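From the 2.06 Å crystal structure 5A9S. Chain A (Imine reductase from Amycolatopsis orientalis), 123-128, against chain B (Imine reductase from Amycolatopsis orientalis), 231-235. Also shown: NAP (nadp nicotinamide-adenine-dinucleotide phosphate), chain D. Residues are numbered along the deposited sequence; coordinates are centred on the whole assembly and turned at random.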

# COMPACT_ATOMS: atom_id res chain seq x y z
N VAL A 123 -4.66 4.14 15.33
CA VAL A 123 -6.02 3.78 14.97
C VAL A 123 -6.93 4.93 15.27
O VAL A 123 -6.58 5.79 16.04
CB VAL A 123 -6.51 2.53 15.76
CG1 VAL A 123 -5.70 1.29 15.40
CG2 VAL A 123 -6.48 2.77 17.27
N PRO A 124 -8.14 4.94 14.68
CA PRO A 124 -9.07 5.98 15.06
C PRO A 124 -9.69 5.78 16.45
O PRO A 124 -9.56 4.69 17.07
CB PRO A 124 -10.11 5.94 13.94
CG PRO A 124 -10.09 4.53 13.45
CD PRO A 124 -8.68 4.03 13.64
N PRO A 125 -10.29 6.85 17.01
CA PRO A 125 -10.81 6.88 18.38
C PRO A 125 -11.70 5.72 18.69
O PRO A 125 -11.55 5.10 19.73
CB PRO A 125 -11.64 8.18 18.39
CG PRO A 125 -10.88 9.09 17.49
CD PRO A 125 -10.32 8.20 16.40
N ALA A 126 -12.58 5.36 17.76
CA ALA A 126 -13.49 4.25 17.98
C ALA A 126 -12.78 2.89 18.13
O ALA A 126 -13.33 1.98 18.71
CB ALA A 126 -14.54 4.21 16.87
N MET A 127 -11.55 2.76 17.65
CA MET A 127 -10.81 1.52 17.86
C MET A 127 -9.99 1.48 19.13
O MET A 127 -9.53 0.41 19.54
CB MET A 127 -9.89 1.30 16.68
CG MET A 127 -10.53 0.65 15.48
SD MET A 127 -9.45 -0.59 14.73
CE MET A 127 -8.91 -1.59 16.11
N VAL A 128 -9.78 2.64 19.77
CA VAL A 128 -8.98 2.69 20.99
C VAL A 128 -9.61 1.76 22.05
O VAL A 128 -10.81 1.73 22.23
CB VAL A 128 -8.84 4.12 21.51
CG1 VAL A 128 -8.31 4.18 22.91
CG2 VAL A 128 -7.92 4.92 20.61
N TYR B 231 -13.80 -2.77 11.62
CA TYR B 231 -13.07 -1.50 11.62
C TYR B 231 -14.02 -0.30 11.67
O TYR B 231 -14.73 -0.08 10.70
CB TYR B 231 -12.16 -1.39 10.40
CG TYR B 231 -11.06 -0.33 10.52
CD1 TYR B 231 -9.89 -0.58 11.26
CD2 TYR B 231 -11.16 0.90 9.87
CE1 TYR B 231 -8.88 0.38 11.36
CE2 TYR B 231 -10.17 1.87 9.97
CZ TYR B 231 -9.03 1.60 10.71
OH TYR B 231 -8.03 2.52 10.82
N PRO B 232 -14.08 0.44 12.81
CA PRO B 232 -14.98 1.60 12.97
C PRO B 232 -14.33 3.00 13.18
O PRO B 232 -14.49 3.58 14.24
CB PRO B 232 -15.77 1.20 14.23
CG PRO B 232 -14.70 0.60 15.10
CD PRO B 232 -13.82 -0.18 14.13
N GLY B 233 -13.62 3.57 12.22
CA GLY B 233 -13.40 3.00 10.93
C GLY B 233 -13.44 4.09 9.91
O GLY B 233 -14.46 4.26 9.24
N ASP B 234 -12.35 4.85 9.81
CA ASP B 234 -12.30 6.00 8.89
C ASP B 234 -10.91 6.64 8.72
O ASP B 234 -10.22 6.75 9.72
CB ASP B 234 -13.18 7.10 9.51
CG ASP B 234 -13.85 7.94 8.49
OD1 ASP B 234 -14.62 7.37 7.69
OD2 ASP B 234 -13.63 9.16 8.51
N ALA B 235 -10.55 7.20 7.55
CA ALA B 235 -9.39 8.15 7.46
C ALA B 235 -9.64 9.56 8.07
O ALA B 235 -8.75 10.38 8.12
CB ALA B 235 -8.91 8.31 6.02
PA NAP D . -7.87 17.41 18.10
O1A NAP D . -8.62 18.55 17.43
O2A NAP D . -6.55 17.00 17.46
O5B NAP D . -7.63 17.90 19.62
C5B NAP D . -8.71 18.43 20.36
C4B NAP D . -8.29 18.51 21.81
O4B NAP D . -7.12 19.33 21.95
C3B NAP D . -9.39 19.16 22.63
O3B NAP D . -9.42 18.55 23.91
C2B NAP D . -8.91 20.59 22.73
O2B NAP D . -9.46 21.34 23.81
C1B NAP D . -7.41 20.38 22.87
N9A NAP D . -6.73 21.67 22.61
C8A NAP D . -6.62 22.32 21.44
N7A NAP D . -5.94 23.48 21.59
C5A NAP D . -5.64 23.58 22.89
C6A NAP D . -4.93 24.55 23.75
N6A NAP D . -4.43 25.67 23.18
N1A NAP D . -4.82 24.26 25.07
C2A NAP D . -5.33 23.14 25.62
N3A NAP D . -5.98 22.22 24.89
C4A NAP D . -6.16 22.38 23.56
O3 NAP D . -8.90 16.15 18.43
PN NAP D . -8.65 14.70 19.16
O1N NAP D . -9.43 13.65 18.40
O2N NAP D . -8.69 14.70 20.70
O5D NAP D . -7.13 14.39 18.74
C5D NAP D . -6.00 14.42 19.60
C4D NAP D . -4.83 13.90 18.76
O4D NAP D . -4.75 12.48 18.59
C3D NAP D . -4.87 14.46 17.31
O3D NAP D . -4.27 15.75 17.14
C2D NAP D . -4.22 13.42 16.43
O2D NAP D . -2.96 13.86 15.94
C1D NAP D . -4.13 12.16 17.31
N1N NAP D . -4.77 11.07 16.54
C2N NAP D . -6.06 11.23 16.10
C3N NAP D . -6.71 10.24 15.34
C7N NAP D . -8.13 10.45 14.89
O7N NAP D . -8.46 9.92 13.82
N7N NAP D . -8.98 11.17 15.64
C4N NAP D . -6.03 9.05 15.03
C5N NAP D . -4.72 8.91 15.47
C6N NAP D . -4.10 9.93 16.23
P2B NAP D . -10.84 22.13 23.59
O1X NAP D . -10.92 23.01 24.82
O2X NAP D . -10.57 23.03 22.41
O3X NAP D . -11.87 20.99 23.39
O HOH W 1 -13.40 6.71 15.18

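The contact between these two short segments of the imine reductase dimer is a small apolar patch, built from prolines, an alanine, a methionine and a tyrosine, with no direct hydrogen bond across it and a single water linking the two backbones. It illustrates a general principle: segments that form no shared sheet or helix pair can still fit together when each presents a compact, locally constrained surface.

In chain A the constraint is a 3-10 turn over residues 125-127. Met A127 N donates to Pro A124 O at 2.8 Å and Val A128 N to Pro A125 O at 3.0 Å, so the turn satisfies these amides internally. The chain B segment has no regular helix or strand, and a cis peptide bond precedes Gly B233. The CA atoms of Ala A126 and Pro B232 lie 5.9 Å apart and those of Pro A124 and Gly B233 6.7 Å apart, with no backbone hydrogen bond between the stretches.

Tyr B231 receives two side chains of chain A. Its CA-to-CB bond runs sideways, yet the end of its side chain comes nearer to chain A. Pro A124, whose CB points toward chain B, places CD 3.8 Å from Tyr B231 CZ and 3.3 Å from Tyr B231 OH. Met A127 brings SD to 3.5 Å from Tyr B231 CD1; the sulfur sits 4.3 Å from the ring centroid in an oblique approach, pairing a polarizable atom with an aromatic system.

Pro B232 extends the patch. Pro B232 CD lies 3.7 Å from Met A127 CG, and Pro B232 CG 4.0 Å from Ala A126 CB, both ordinary van der Waals contacts between aliphatic carbons. Beside them, the bridging water accepts from Ala A126 N at 3.0 Å and donates weakly to Pro B232 O at 3.4 Å, giving a polar link to an otherwise apolar fit that buries 293 Å² in all.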